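Local coordinates for protein Rho-class glutathione S-transferase (Laternula elliptica, PDB 3QAV) that probably transfers glutathione to electrophilic compounds, as a dimeric glutathione S-transferase of a shellfish-specific class, at residues Gln120-Thr125 with Phe181-Val186; Pro106-Asp111 with Ala116-Arg121. All blocks are in the same frame, centred on the assembly; numbering follows the deposited sequence.

Interaction 1. Residues Gln120-Thr125 with Phe181-Val186; sequences QRMFET and FTMADV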
loop_
_atom_site.group_PDB
_atom_site.type_symbol
_atom_site.label_atom_id
_atom_site.label_comp_id
_atom_site.label_asym_id
_atom_site.label_seq_id
_atom_site.Cartn_x
_atom_site.Cartn_y
_atom_site.Cartn_z
ATOM N N GLN A 120 -7.305 6.383 6.725
ATOM C CA GLN A 120 -5.986 6.642 7.302
ATOM C C GLN A 120 -5.427 5.389 7.985
ATOM O O GLN A 120 -4.304 4.962 7.694
ATOM C CB GLN A 120 -6.048 7.795 8.316
ATOM C CG GLN A 120 -4.812 7.908 9.220
ATOM C CD GLN A 120 -3.542 8.348 8.490
ATOM O OE1 GLN A 120 -2.420 8.091 8.951
ATOM N NE2 GLN A 120 -3.710 9.029 7.363
ATOM N N ARG A 121 -6.206 4.798 8.886
ATOM C CA ARG A 121 -5.751 3.601 9.598
ATOM C C ARG A 121 -5.473 2.425 8.650
ATOM O O ARG A 121 -4.456 1.755 8.781
ATOM C CB ARG A 121 -6.777 3.205 10.662
ATOM C CG ARG A 121 -6.933 4.239 11.789
ATOM C CD ARG A 121 -5.751 4.216 12.762
ATOM N NE ARG A 121 -4.676 5.145 12.424
ATOM C CZ ARG A 121 -4.551 6.377 12.914
ATOM N NH1 ARG A 121 -3.526 7.140 12.537
ATOM N NH2 ARG A 121 -5.440 6.849 13.781
ATOM N N MET A 122 -6.370 2.188 7.695
ATOM C CA MET A 122 -6.197 1.108 6.722
ATOM C C MET A 122 -4.815 1.107 6.063
ATOM O O MET A 122 -4.052 0.145 6.176
ATOM C CB MET A 122 -7.235 1.224 5.599
ATOM C CG MET A 122 -8.636 0.808 5.952
ATOM S SD MET A 122 -9.782 1.381 4.676
ATOM C CE MET A 122 -9.112 0.584 3.222
ATOM N N PHE A 123 -4.514 2.195 5.362
ATOM C CA PHE A 123 -3.257 2.332 4.635
ATOM C C PHE A 123 -2.017 2.499 5.504
ATOM O O PHE A 123 -0.915 2.167 5.082
ATOM C CB PHE A 123 -3.409 3.470 3.615
ATOM C CG PHE A 123 -4.561 3.242 2.652
ATOM C CD1 PHE A 123 -5.671 4.080 2.647
ATOM C CD2 PHE A 123 -4.560 2.134 1.806
ATOM C CE1 PHE A 123 -6.768 3.816 1.820
ATOM C CE2 PHE A 123 -5.648 1.860 0.979
ATOM C CZ PHE A 123 -6.757 2.701 0.985
ATOM N N GLU A 124 -2.193 2.988 6.724
ATOM C CA GLU A 124 -1.056 3.142 7.623
ATOM C C GLU A 124 -0.568 1.763 8.096
ATOM O O GLU A 124 0.592 1.609 8.496
ATOM C CB GLU A 124 -1.446 4.003 8.828
ATOM C CG GLU A 124 -0.291 4.322 9.775
ATOM C CD GLU A 124 -0.727 5.202 10.931
ATOM O OE1 GLU A 124 -1.846 5.748 10.869
ATOM O OE2 GLU A 124 0.054 5.360 11.894
ATOM N N THR A 125 -1.445 0.758 8.037
ATOM C CA THR A 125 -1.071 -0.588 8.479
ATOM C C THR A 125 0.123 -1.160 7.718
ATOM O O THR A 125 0.753 -2.114 8.182
ATOM C CB THR A 125 -2.234 -1.606 8.339
ATOM O OG1 THR A 125 -2.534 -1.815 6.954
ATOM C CG2 THR A 125 -3.463 -1.113 9.059
ATOM N N PHE A 181 -16.356 -1.696 14.462
ATOM C CA PHE A 181 -15.548 -2.507 13.559
ATOM C C PHE A 181 -15.672 -1.859 12.167
ATOM O O PHE A 181 -16.767 -1.485 11.752
ATOM C CB PHE A 181 -16.105 -3.933 13.532
ATOM C CG PHE A 181 -15.453 -4.826 12.518
ATOM C CD1 PHE A 181 -14.364 -5.620 12.869
ATOM C CD2 PHE A 181 -15.936 -4.882 11.209
ATOM C CE1 PHE A 181 -13.761 -6.463 11.927
ATOM C CE2 PHE A 181 -15.342 -5.717 10.261
ATOM C CZ PHE A 181 -14.251 -6.512 10.621
ATOM N N THR A 182 -14.554 -1.713 11.459
ATOM C CA THR A 182 -14.568 -1.103 10.128
ATOM C C THR A 182 -13.507 -1.740 9.240
ATOM O O THR A 182 -12.774 -2.623 9.678
ATOM C CB THR A 182 -14.278 0.413 10.194
ATOM O OG1 THR A 182 -12.945 0.621 10.680
ATOM C CG2 THR A 182 -15.263 1.109 11.126
ATOM N N MET A 183 -13.420 -1.277 7.997
ATOM C CA MET A 183 -12.438 -1.812 7.055
ATOM C C MET A 183 -11.031 -1.743 7.643
ATOM O O MET A 183 -10.197 -2.584 7.341
ATOM C CB MET A 183 -12.473 -1.036 5.730
ATOM C CG MET A 183 -11.623 -1.668 4.627
ATOM S SD MET A 183 -12.224 -3.305 4.129
ATOM C CE MET A 183 -13.573 -2.859 3.043
ATOM N N ALA A 184 -10.772 -0.742 8.482
ATOM C CA ALA A 184 -9.456 -0.584 9.099
ATOM C C ALA A 184 -9.055 -1.808 9.921
ATOM O O ALA A 184 -7.883 -2.201 9.929
ATOM C CB ALA A 184 -9.429 0.658 9.981
ATOM N N ASP A 185 -10.020 -2.408 10.617
ATOM C CA ASP A 185 -9.727 -3.590 11.422
ATOM C C ASP A 185 -9.443 -4.803 10.544
ATOM O O ASP A 185 -8.723 -5.719 10.939
ATOM C CB ASP A 185 -10.885 -3.878 12.370
ATOM C CG ASP A 185 -11.081 -2.768 13.376
ATOM O OD1 ASP A 185 -12.016 -1.956 13.197
ATOM O OD2 ASP A 185 -10.276 -2.700 14.333
ATOM N N VAL A 186 -10.009 -4.796 9.347
ATOM C CA VAL A 186 -9.803 -5.883 8.399
ATOM C C VAL A 186 -8.325 -5.892 7.996
ATOM O O VAL A 186 -7.714 -6.951 7.816
ATOM C CB VAL A 186 -10.664 -5.667 7.132
ATOM C CG1 VAL A 186 -10.179 -6.557 6.013
ATOM C CG2 VAL A 186 -12.123 -5.941 7.444
#
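M122 and R121 of helix 112-124 pack against A184 and M183 where helix 183-197 begins, at a capping box formed by T182 and D185, of the Ser/Thr-X-X-Asp kind known in this position in glutathione S-transferases. The interface itself is apolar and buried, with small A184 letting the backbones approach to 4.4 Å between M122 CA and A184 CA. M122 CG lies 3.5 Å from A184 CA, close to the first turn of the partner helix. With CG anti to the carbonyl carbon (chi1 -75°), the M122 chain runs across M183, bringing SD 3.6 Å from M183 CG before CE folds back beside the same carbon. R121 contributes its aliphatic root, CB meeting A184 CB at 3.7 Å, while its charged end turns off. The polar bonds run within each segment or to residues beyond both, and none links the two. In the capping box T182 N gives a bond to the anti lone pair of D185 OD1, and T182 OG1 accepts a weak one from A184 N; Y212 and V176 N hold D185 OD2. R121 grips E124 side-on, NE and NH1 both reaching OE1, which lies in the guanidinium plane; NH1 (2.7 Å) uses its syn lone pair, while NE comes from above the carboxylate plane. Y168 touches both partners, bonding to E124 OE2 and making a cation-pi contact with R121, and R75 of the second subunit pairs with the same OE2. T125 OG1 donates to M122 O at 2.6 Å, nearly in line with the carbonyl (168°), an oxygen that T125 N also reaches.

Interaction 2. Residues Pro106-Asp111 with Ala116-Arg121; sequences PLFPSD and AKVYQR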
loop_
_atom_site.group_PDB
_atom_site.type_symbol
_atom_site.label_atom_id
_atom_site.label_comp_id
_atom_site.label_asym_id
_atom_site.label_seq_id
_atom_site.Cartn_x
_atom_site.Cartn_y
_atom_site.Cartn_z
ATOM N N PRO A 106 -22.207 -2.086 5.404
ATOM C CA PRO A 106 -21.058 -1.182 5.265
ATOM C C PRO A 106 -19.926 -1.327 6.282
ATOM O O PRO A 106 -20.161 -1.384 7.486
ATOM C CB PRO A 106 -21.704 0.206 5.315
ATOM C CG PRO A 106 -22.887 -0.012 6.202
ATOM C CD PRO A 106 -23.437 -1.322 5.686
ATOM N N LEU A 107 -18.694 -1.391 5.782
ATOM C CA LEU A 107 -17.524 -1.493 6.642
ATOM C C LEU A 107 -16.919 -0.107 6.822
ATOM O O LEU A 107 -15.822 0.042 7.362
ATOM C CB LEU A 107 -16.488 -2.462 6.050
ATOM C CG LEU A 107 -16.942 -3.930 6.045
ATOM C CD1 LEU A 107 -15.830 -4.845 5.533
ATOM C CD2 LEU A 107 -17.337 -4.340 7.466
ATOM N N PHE A 108 -17.640 0.901 6.341
ATOM C CA PHE A 108 -17.238 2.300 6.477
ATOM C C PHE A 108 -18.453 3.067 7.015
ATOM O O PHE A 108 -19.594 2.769 6.643
ATOM C CB PHE A 108 -16.882 2.931 5.129
ATOM C CG PHE A 108 -15.530 2.562 4.597
ATOM C CD1 PHE A 108 -15.351 1.407 3.849
ATOM C CD2 PHE A 108 -14.447 3.412 4.788
ATOM C CE1 PHE A 108 -14.116 1.104 3.289
ATOM C CE2 PHE A 108 -13.208 3.122 4.236
ATOM C CZ PHE A 108 -13.041 1.961 3.480
ATOM N N PRO A 109 -18.230 4.047 7.909
ATOM C CA PRO A 109 -19.365 4.813 8.430
ATOM C C PRO A 109 -19.787 5.762 7.306
ATOM O O PRO A 109 -19.152 5.781 6.254
ATOM C CB PRO A 109 -18.765 5.539 9.630
ATOM C CG PRO A 109 -17.333 5.728 9.222
ATOM C CD PRO A 109 -16.994 4.387 8.634
ATOM N N SER A 110 -20.832 6.552 7.512
ATOM C CA SER A 110 -21.287 7.453 6.448
ATOM C C SER A 110 -20.621 8.827 6.454
ATOM O O SER A 110 -20.409 9.428 5.400
ATOM C CB SER A 110 -22.814 7.618 6.506
ATOM O OG SER A 110 -23.229 8.227 7.719
ATOM N N ASP A 111 -20.281 9.324 7.635
ATOM C CA ASP A 111 -19.653 10.632 7.734
ATOM C C ASP A 111 -18.278 10.631 7.070
ATOM O O ASP A 111 -17.370 9.892 7.469
ATOM C CB ASP A 111 -19.547 11.048 9.204
ATOM C CG ASP A 111 -18.998 12.451 9.384
ATOM O OD1 ASP A 111 -19.267 13.053 10.443
ATOM O OD2 ASP A 111 -18.291 12.953 8.486
ATOM N N ALA A 116 -12.555 9.276 6.567
ATOM C CA ALA A 116 -11.180 9.683 6.317
ATOM C C ALA A 116 -10.245 9.023 7.333
ATOM O O ALA A 116 -9.141 8.594 6.988
ATOM C CB ALA A 116 -11.061 11.203 6.389
ATOM N N LYS A 117 -10.684 8.935 8.581
ATOM C CA LYS A 117 -9.859 8.307 9.606
ATOM C C LYS A 117 -9.763 6.793 9.389
ATOM O O LYS A 117 -8.729 6.194 9.684
ATOM C CB LYS A 117 -10.404 8.612 11.005
ATOM C CG LYS A 117 -9.750 7.799 12.115
ATOM C CD LYS A 117 -8.245 7.996 12.159
ATOM C CE LYS A 117 -7.895 9.425 12.545
ATOM N NZ LYS A 117 -8.516 9.780 13.852
ATOM N N VAL A 118 -10.832 6.175 8.878
ATOM C CA VAL A 118 -10.812 4.737 8.605
ATOM C C VAL A 118 -9.776 4.479 7.501
ATOM O O VAL A 118 -8.927 3.599 7.631
ATOM C CB VAL A 118 -12.209 4.212 8.164
ATOM C CG1 VAL A 118 -12.111 2.760 7.711
ATOM C CG2 VAL A 118 -13.203 4.317 9.338
ATOM N N TYR A 119 -9.846 5.261 6.422
ATOM C CA TYR A 119 -8.888 5.152 5.320
ATOM C C TYR A 119 -7.474 5.375 5.878
ATOM O O TYR A 119 -6.549 4.643 5.550
ATOM C CB TYR A 119 -9.180 6.209 4.245
ATOM C CG TYR A 119 -10.346 5.900 3.312
ATOM C CD1 TYR A 119 -11.330 6.859 3.056
ATOM C CD2 TYR A 119 -10.427 4.679 2.634
ATOM C CE1 TYR A 119 -12.367 6.614 2.148
ATOM C CE2 TYR A 119 -11.461 4.421 1.714
ATOM C CZ TYR A 119 -12.423 5.393 1.478
ATOM O OH TYR A 119 -13.434 5.150 0.573
ATOM N N GLN A 120 -7.305 6.383 6.725
ATOM C CA GLN A 120 -5.986 6.642 7.302
ATOM C C GLN A 120 -5.427 5.389 7.985
ATOM O O GLN A 120 -4.304 4.962 7.694
ATOM C CB GLN A 120 -6.048 7.795 8.316
ATOM C CG GLN A 120 -4.812 7.908 9.220
ATOM C CD GLN A 120 -3.542 8.348 8.490
ATOM O OE1 GLN A 120 -2.420 8.091 8.951
ATOM N NE2 GLN A 120 -3.710 9.029 7.363
ATOM N N ARG A 121 -6.206 4.798 8.886
ATOM C CA ARG A 121 -5.751 3.601 9.598
ATOM C C ARG A 121 -5.473 2.425 8.650
ATOM O O ARG A 121 -4.456 1.755 8.781
ATOM C CB ARG A 121 -6.777 3.205 10.662
ATOM C CG ARG A 121 -6.933 4.239 11.789
ATOM C CD ARG A 121 -5.751 4.216 12.762
ATOM N NE ARG A 121 -4.676 5.145 12.424
ATOM C CZ ARG A 121 -4.551 6.377 12.914
ATOM N NH1 ARG A 121 -3.526 7.140 12.537
ATOM N NH2 ARG A 121 -5.440 6.849 13.781
#
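F108 swings from the loop onto helix 112-124 and meets V118 and Y119 with one corner of its ring. Its CG stands anti to the carbonyl carbon (chi1 -78°), which sets the ring toward the helix. F108 CE2 sits over a face of the Y119 ring, toward the rim, and is only 3.3 Å from Y119 CE2, a tight approach. The planes are inclined at 49° with centroids 4.8 Å apart, an oblique pairing in which the two side chains cross at about a right angle. V118 splits its branches between two partners. CG1, anti to the backbone N (chi1 172°), lies 3.7 Å from F108 CE2, whereas CG2 points to the proline ring with P109 CD 3.9 Å away. Y119 carries its hydroxyl on past F108 to hydrogen-bond E100 of the second subunit. Replacing Y119 by alanine would probably leave the F108 ring freer to shift, without the face under its corner, and deprive E100 of the second subunit of its hydroxyl partner. At the end of the loop D111 is the N-cap of helix 112-124, OD2 accepting from T113 N. This is the linker of the glutathione S-transferase fold, folded back on the first helix of the all-helical domain after leaving the thioredoxin-like domain.

How the interactions relate
Interactions 1 and 2 share helix 112-124, with their centres 8 Å apart. Residues 106-111 and the start of helix 183-197 pack against this helix and also touch each other. L107 O is 2.8 Å from M183 N, a probable hydrogen bond that ties the linker to the first turn of helix 183-197. F108 joins the two apolar patches: its CZ is 3.5 Å from M122 SD, and its CE1 is 3.6 Å from M183 CB. Both contacts border the second subunit. Interaction 1 is nearer the active site, the M183 side chain being about 8 Å from that of S91, a glutathione-binding residue; interaction 2 lies away from it.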